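Side-chain contacts in protein induced by osmotic stress (Scheffersomyces stipitis, PDB 5YWN), which probably reduces haloketones and related carbonyl compounds with NADPH, as an NADP-binding reductase of the dihydroflavonol-4-reductase subfamily: residues Asp317-Thr320 against Ser321-Ser325; Gly207-His211 against Ser212-Val216; Ala99-Gly102 against Thr103-Val106. The protein carries 1 engineered substitution. All coordinates share one frame; numbering follows the deposited sequence.

Contact 1 (Asp317-Thr320 against Ser321-Ser325); sequences DFET and SVVDS
Phe318 holds CG anti to its backbone N (chi1 172°), and Val322, one helical turn later, holds CG2 beside its own backbone N. These settings bring the valine methyl over one face of the phenyl ring. Val322 CG2 lies 3.8 Å from the centroid of the Phe318 ring and 20° off its normal, a CH-pi contact. The methyl is shifted toward the far end of the ring, where Phe318 CZ comes within 3.6 Å of Val322 CG2. Phe235 meets Phe318 in an edge-to-face pair, and Val274 of helix 268-278 touches both Phe318 and Val322.

On another side of the same turn, Asp317 OD1 takes two bonds from Thr320. Thr320 N donates to Asp317 OD1 over 2.9 Å, nearly in line with the C-O bond. Thr320 OG1 donates to the same Asp317 OD1 over 2.7 Å, but from 41° out of the carboxylate plane. Together they restrain the rotation of the carboxylate.

Further along, Glu319 and Val323 run side by side, with Glu319 CG 4.0 Å from Val323 CG2. Thr320 and Asp324 are paired in the same way, and Thr320 CG2 lies 3.7 Å from Asp324 OD2. That carboxylate oxygen has its salt bridge with Arg239, while Ser321 OG is bonded to Asp237.

Backbone bonds such as Val322 N to Phe318 O, 3.0 Å, carry the helix through both segments. The positive end of the helix dipole probably helps to keep Asp317 ionised. The arrangement is a helix N-cap: Asp317 caps the first turn of helix 318-332, whose Phe318-Val322 side packs on helix 268-278 and, through Phe318, on strand 194-196.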
# COMPACT_ATOMS: atom_id res chain seq x y z
N ASP A 317 2.12 -15.37 -7.56
CA ASP A 317 3.54 -15.51 -7.69
C ASP A 317 4.17 -14.35 -8.45
O ASP A 317 3.50 -13.63 -9.08
CB ASP A 317 3.93 -16.89 -8.19
CG ASP A 317 3.81 -17.06 -9.67
OD1 ASP A 317 3.51 -16.14 -10.37
OD2 ASP A 317 4.09 -18.16 -10.15
N PHE A 318 5.46 -14.22 -8.35
CA PHE A 318 6.16 -13.07 -8.86
C PHE A 318 6.03 -12.90 -10.38
O PHE A 318 5.79 -11.86 -10.86
CB PHE A 318 7.63 -13.15 -8.45
CG PHE A 318 8.49 -12.12 -9.07
CD1 PHE A 318 8.58 -10.88 -8.54
CD2 PHE A 318 9.25 -12.41 -10.15
CE1 PHE A 318 9.36 -9.93 -9.11
CE2 PHE A 318 10.04 -11.46 -10.73
CZ PHE A 318 10.10 -10.22 -10.21
N GLU A 319 6.14 -13.99 -11.08
CA GLU A 319 6.01 -13.98 -12.51
C GLU A 319 4.61 -13.50 -12.93
O GLU A 319 4.49 -12.74 -13.79
CB GLU A 319 6.31 -15.35 -13.07
CG GLU A 319 6.10 -15.49 -14.54
CD GLU A 319 6.84 -16.63 -15.22
OE1 GLU A 319 6.59 -16.84 -16.37
OE2 GLU A 319 7.66 -17.27 -14.65
N THR A 320 3.60 -13.98 -12.26
CA THR A 320 2.26 -13.60 -12.59
C THR A 320 2.04 -12.11 -12.37
O THR A 320 1.51 -11.46 -13.21
CB THR A 320 1.21 -14.48 -11.90
OG1 THR A 320 1.47 -15.84 -12.13
CG2 THR A 320 -0.16 -14.19 -12.45
N SER A 321 2.50 -11.60 -11.24
CA SER A 321 2.32 -10.21 -10.91
C SER A 321 3.04 -9.34 -11.95
O SER A 321 2.49 -8.46 -12.49
CB SER A 321 2.83 -9.93 -9.50
OG SER A 321 2.67 -8.60 -9.14
N VAL A 322 4.27 -9.70 -12.23
CA VAL A 322 5.04 -9.02 -13.24
C VAL A 322 4.40 -9.12 -14.63
O VAL A 322 4.25 -8.15 -15.23
CB VAL A 322 6.48 -9.56 -13.25
CG1 VAL A 322 7.24 -9.20 -14.49
CG2 VAL A 322 7.25 -9.05 -12.05
N VAL A 323 4.02 -10.29 -15.07
CA VAL A 323 3.45 -10.47 -16.40
C VAL A 323 2.15 -9.65 -16.50
O VAL A 323 1.97 -8.99 -17.42
CB VAL A 323 3.19 -11.96 -16.76
CG1 VAL A 323 2.26 -12.12 -17.94
CG2 VAL A 323 4.45 -12.75 -17.00
N ASP A 324 1.30 -9.73 -15.51
CA ASP A 324 0.05 -9.03 -15.52
C ASP A 324 0.32 -7.53 -15.60
O ASP A 324 -0.36 -6.86 -16.28
CB ASP A 324 -0.80 -9.39 -14.29
CG ASP A 324 -1.46 -10.76 -14.40
OD1 ASP A 324 -1.34 -11.40 -15.42
OD2 ASP A 324 -2.10 -11.18 -13.45
N SER A 325 1.32 -7.04 -14.89
CA SER A 325 1.62 -5.64 -14.90
C SER A 325 2.10 -5.15 -16.28
O SER A 325 1.67 -4.16 -16.76
CB SER A 325 2.58 -5.29 -13.75
OG SER A 325 2.94 -3.95 -13.73

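Contact 2 (Gly207-His211 against Ser212-Val216). Engineered in segment 207-211: His211 (natural residue Leu). With NAP (NADP nicotinamide-adenine-dinucleotide phosphate), chain B.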
# COMPACT_ATOMS: atom_id res chain seq x y z
N GLY A 207 -1.27 7.89 -16.41
CA GLY A 207 -1.11 9.04 -15.55
C GLY A 207 -0.00 9.33 -14.54
O GLY A 207 0.55 10.40 -14.58
N THR A 208 0.29 8.45 -13.60
CA THR A 208 1.45 8.73 -12.73
C THR A 208 2.11 7.44 -12.44
O THR A 208 1.48 6.41 -12.44
CB THR A 208 1.08 9.47 -11.42
OG1 THR A 208 2.25 10.08 -10.86
CG2 THR A 208 0.46 8.50 -10.36
N LEU A 209 3.40 7.48 -12.19
CA LEU A 209 4.13 6.28 -12.01
C LEU A 209 4.27 5.99 -10.55
O LEU A 209 5.07 6.60 -9.88
CB LEU A 209 5.51 6.49 -12.61
CG LEU A 209 5.58 6.93 -14.07
CD1 LEU A 209 6.98 6.82 -14.60
CD2 LEU A 209 4.55 6.22 -14.92
N ASN A 210 3.52 5.04 -10.06
CA ASN A 210 3.64 4.68 -8.68
C ASN A 210 5.04 4.17 -8.46
O ASN A 210 5.53 3.43 -9.24
CB ASN A 210 2.59 3.64 -8.33
CG ASN A 210 2.85 2.99 -7.02
OD1 ASN A 210 3.65 2.14 -6.93
ND2 ASN A 210 2.18 3.45 -5.99
N HIS A 211 5.64 4.57 -7.39
CA HIS A 211 7.01 4.27 -7.20
C HIS A 211 7.28 2.78 -7.16
O HIS A 211 8.13 2.36 -7.85
CB HIS A 211 7.55 4.92 -5.94
CG HIS A 211 6.91 4.44 -4.69
ND1 HIS A 211 5.64 4.80 -4.32
CD2 HIS A 211 7.36 3.62 -3.72
CE1 HIS A 211 5.33 4.23 -3.18
NE2 HIS A 211 6.36 3.51 -2.78
N SER A 212 6.52 1.99 -6.42
CA SER A 212 6.69 0.55 -6.45
C SER A 212 6.38 -0.17 -7.79
O SER A 212 7.16 -0.89 -8.26
CB SER A 212 5.94 -0.11 -5.29
OG SER A 212 4.62 -0.22 -5.56
N ALA A 213 5.28 0.13 -8.42
CA ALA A 213 4.89 -0.51 -9.67
C ALA A 213 5.91 -0.24 -10.76
O ALA A 213 6.18 -1.07 -11.54
CB ALA A 213 3.52 -0.07 -10.11
N GLU A 214 6.47 0.95 -10.75
CA GLU A 214 7.41 1.37 -11.73
C GLU A 214 8.72 0.60 -11.64
O GLU A 214 9.42 0.58 -12.55
CB GLU A 214 7.62 2.86 -11.67
CG GLU A 214 8.60 3.44 -12.68
CD GLU A 214 8.10 3.41 -14.10
OE1 GLU A 214 6.90 3.17 -14.32
OE2 GLU A 214 8.92 3.61 -14.99
N MET A 215 9.01 -0.02 -10.52
CA MET A 215 10.17 -0.86 -10.40
C MET A 215 10.07 -2.05 -11.34
O MET A 215 11.04 -2.47 -11.86
CB MET A 215 10.38 -1.35 -8.99
CG MET A 215 10.96 -0.33 -8.02
SD MET A 215 10.65 -0.84 -6.35
CE MET A 215 11.67 -2.26 -6.20
N VAL A 216 8.90 -2.59 -11.50
CA VAL A 216 8.68 -3.53 -12.58
C VAL A 216 8.63 -2.86 -13.97
O VAL A 216 9.36 -3.23 -14.84
CB VAL A 216 7.39 -4.35 -12.35
CG1 VAL A 216 7.01 -5.16 -13.56
CG2 VAL A 216 7.53 -5.27 -11.17
PA NAP B . 0.61 6.29 -4.10
O1A NAP B . 0.19 5.48 -5.31
O2A NAP B . 1.38 7.58 -4.28
O5B NAP B . -0.71 6.61 -3.23
C5B NAP B . -0.72 7.69 -2.31
C4B NAP B . -2.08 8.38 -2.34
O4B NAP B . -2.30 9.08 -1.12
C3B NAP B . -2.17 9.39 -3.48
O3B NAP B . -3.21 9.03 -4.39
C2B NAP B . -2.46 10.73 -2.84
O2B NAP B . -3.68 11.27 -3.32
C1B NAP B . -2.53 10.48 -1.34
N9A NAP B . -1.50 11.28 -0.63
C8A NAP B . -0.17 11.13 -0.76
N7A NAP B . 0.49 12.02 0.02
C5A NAP B . -0.43 12.77 0.67
C6A NAP B . -0.42 13.88 1.64
N6A NAP B . 0.75 14.40 2.10
N1A NAP B . -1.61 14.37 2.06
C2A NAP B . -2.78 13.87 1.62
N3A NAP B . -2.86 12.86 0.73
C4A NAP B . -1.74 12.27 0.23
O3 NAP B . 1.45 5.33 -3.12
PN NAP B . 1.13 3.76 -3.04
O1N NAP B . 2.35 3.00 -3.50
O2N NAP B . -0.20 3.51 -3.71
O5D NAP B . 0.95 3.51 -1.46
C5D NAP B . -0.36 3.37 -0.90
C4D NAP B . -0.25 3.20 0.62
O4D NAP B . 0.23 1.89 0.94
C3D NAP B . 0.71 4.22 1.22
O3D NAP B . 0.02 5.09 2.12
C2D NAP B . 1.76 3.41 1.97
O2D NAP B . 1.79 3.77 3.35
C1D NAP B . 1.38 1.95 1.79
N1N NAP B . 2.49 1.20 1.20
C2N NAP B . 2.58 1.08 -0.13
C3N NAP B . 3.63 0.37 -0.71
C7N NAP B . 3.71 0.23 -2.20
O7N NAP B . 4.75 -0.16 -2.70
N7N NAP B . 2.64 0.55 -2.93
C4N NAP B . 4.59 -0.20 0.10
C5N NAP B . 4.49 -0.05 1.48
C6N NAP B . 3.42 0.66 2.01
P2B NAP B . -3.70 12.23 -4.61
O1X NAP B . -4.93 13.09 -4.41
O2X NAP B . -2.39 12.98 -4.53
O3X NAP B . -3.80 11.27 -5.77
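Asn210 OD1 is approached by two groups of the following helix turn. Ala213 N donates to Asn210 OD1 over 3.0 Å in a nearly straight bond (169°), in the plane of the side-chain carbonyl. This is a capping bond, and Asn210 is the N-cap of helix 211-217. Ser212 OG lies 2.9 Å from Asn210 OD1 and is also hydrogen-bonded to the carbonyl oxygen of Ile195. A backbone bond from Glu214 N to Asn210 O, 3.1 Å, closes the turn.

The other end of the same amide faces the cofactor. Asn210 has CG anti to its backbone N (chi1 167°), and this extends the amide toward the diphosphate. Asn210 ND2 donates to NADP O1A over 2.9 Å. It also points at O1N, but the length modelled there is too short to be trusted. The NH2 group thus faces both phosphates and probably links them.

His211 is an engineered residue; leucine is the natural one. Its imidazole CE1 comes within 3.2 Å of NADP O1N, meeting it obliquely.

At the outer side Leu209 and Glu214 pack against each other. Leu209 CD1 touches Glu214 CD at 3.6 Å, while the carboxylate forms a salt bridge with Lys221.

The capping bond and the bonding to the diphosphate agree on the turn of the amide: OD1 toward the helix, ND2 toward the phosphates. Donation to OD1 would probably polarise the amide and make ND2 a somewhat better donor to the anionic diphosphate.

Contact 3 (Ala99-Gly102 against Thr103-Val106); sequences AING and TKYV
Ala99 O accepts two bonds from Thr103, one from the hydroxyl and one from the backbone. Thr103 OG1 donates to Ala99 O over 2.9 Å, nearly in line with the carbonyl. Thr103 N reaches the same Ala99 O over 3.1 Å, from 42° above the carbonyl plane. The hydroxyl gets there because OG1 stands beside its own backbone N (chi1 -64°), facing back down the helix. Thr103 OG1 is also hydrogen-bonded to His79 NE2, on strand 74-79.

The next backbone bonds follow the helical pattern, with Tyr105 N 2.9 Å from Asn101 O. That carbonyl oxygen also lies over one face of the Tyr105 ring, and Asn101 O is 3.2 Å from Tyr105 CG.

These residues belong to helix 91-113, the crossover helix of the beta-alpha-beta unit between strands 74-79 and 119-123 of the Rossmann fold. Ala99, at one end of the contact, touches Ser82 of the NADP site.

Asn101 and Tyr105 extend side by side in the same direction, their amide and ring planes 29° apart. Asn101 ND2 comes to 3.8 Å from Tyr105 OH. Ile100 and Lys104 form a similar pair. The extended lysine chain runs alongside the isoleucine, and Lys104 CE rests 3.8 Å from Ile100 CG2. Both of these side chains also touch helix 159-181, Ile100 on Phe169 and Lys104 on Ala173.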
# COMPACT_ATOMS: atom_id res chain seq x y z
N ALA A 99 1.53 12.05 7.60
CA ALA A 99 1.28 10.72 8.01
C ALA A 99 0.85 10.60 9.47
O ALA A 99 -0.12 10.01 9.75
CB ALA A 99 2.51 9.89 7.78
N ILE A 100 1.63 11.16 10.38
CA ILE A 100 1.38 11.02 11.78
C ILE A 100 0.17 11.81 12.31
O ILE A 100 -0.69 11.27 12.89
CB ILE A 100 2.63 11.40 12.58
CG1 ILE A 100 3.81 10.50 12.23
CG2 ILE A 100 2.37 11.34 14.07
CD1 ILE A 100 5.10 11.06 12.71
N ASN A 101 0.16 13.10 12.09
CA ASN A 101 -0.98 13.91 12.41
C ASN A 101 -2.23 13.57 11.62
O ASN A 101 -3.25 13.46 12.16
CB ASN A 101 -0.64 15.38 12.32
CG ASN A 101 0.12 15.87 13.53
OD1 ASN A 101 0.52 15.12 14.37
ND2 ASN A 101 0.33 17.12 13.58
N GLY A 102 -2.07 13.32 10.35
CA GLY A 102 -3.17 12.93 9.54
C GLY A 102 -3.82 11.67 10.08
O GLY A 102 -5.00 11.60 10.14
N THR A 103 -3.03 10.70 10.48
CA THR A 103 -3.55 9.50 11.07
C THR A 103 -4.25 9.72 12.44
O THR A 103 -5.30 9.29 12.64
CB THR A 103 -2.50 8.37 11.10
OG1 THR A 103 -2.15 7.98 9.78
CG2 THR A 103 -2.98 7.24 11.81
N LYS A 104 -3.62 10.48 13.32
CA LYS A 104 -4.15 10.83 14.59
C LYS A 104 -5.50 11.58 14.45
O LYS A 104 -6.43 11.30 15.12
CB LYS A 104 -3.14 11.75 15.30
CG LYS A 104 -1.93 11.07 15.88
CD LYS A 104 -1.13 11.97 16.78
CE LYS A 104 0.16 11.34 17.19
NZ LYS A 104 0.94 12.13 18.16
N TYR A 105 -5.56 12.52 13.55
CA TYR A 105 -6.77 13.27 13.26
C TYR A 105 -7.94 12.47 12.61
O TYR A 105 -9.07 12.73 12.88
CB TYR A 105 -6.45 14.59 12.57
CG TYR A 105 -5.50 15.47 13.34
CD1 TYR A 105 -5.17 15.20 14.63
CD2 TYR A 105 -4.92 16.55 12.75
CE1 TYR A 105 -4.31 16.00 15.33
CE2 TYR A 105 -4.07 17.36 13.43
CZ TYR A 105 -3.76 17.07 14.72
OH TYR A 105 -2.93 17.87 15.38
N VAL A 106 -7.62 11.52 11.75
CA VAL A 106 -8.64 10.68 11.18
C VAL A 106 -9.33 9.88 12.29
O VAL A 106 -10.49 9.85 12.36
CB VAL A 106 -8.04 9.69 10.15
CG1 VAL A 106 -8.94 8.52 9.84
CG2 VAL A 106 -7.73 10.39 8.88

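In the fold
Each contact joins two adjoining segments, so none closes a long loop. The three follow one another along the chain without nesting or crossing. Contact 3 comes first, within helix 91-113, and ties strand 74-79 of the large parallel sheet to helix 159-181. Contact 2 follows, where the loop after strand 194-196 turns into helix 211-217 beside the cofactor. Contact 1 comes last, at the start of the C-terminal helix 318-332. Contacts 1 and 2 touch: Val322 CG2 lies 3.9 Å from Val216 CG2, joining helix 318-332 to helix 211-217. Contact 3 lies across the chain's centre from contact 1, with nearest atoms about 25 Å apart.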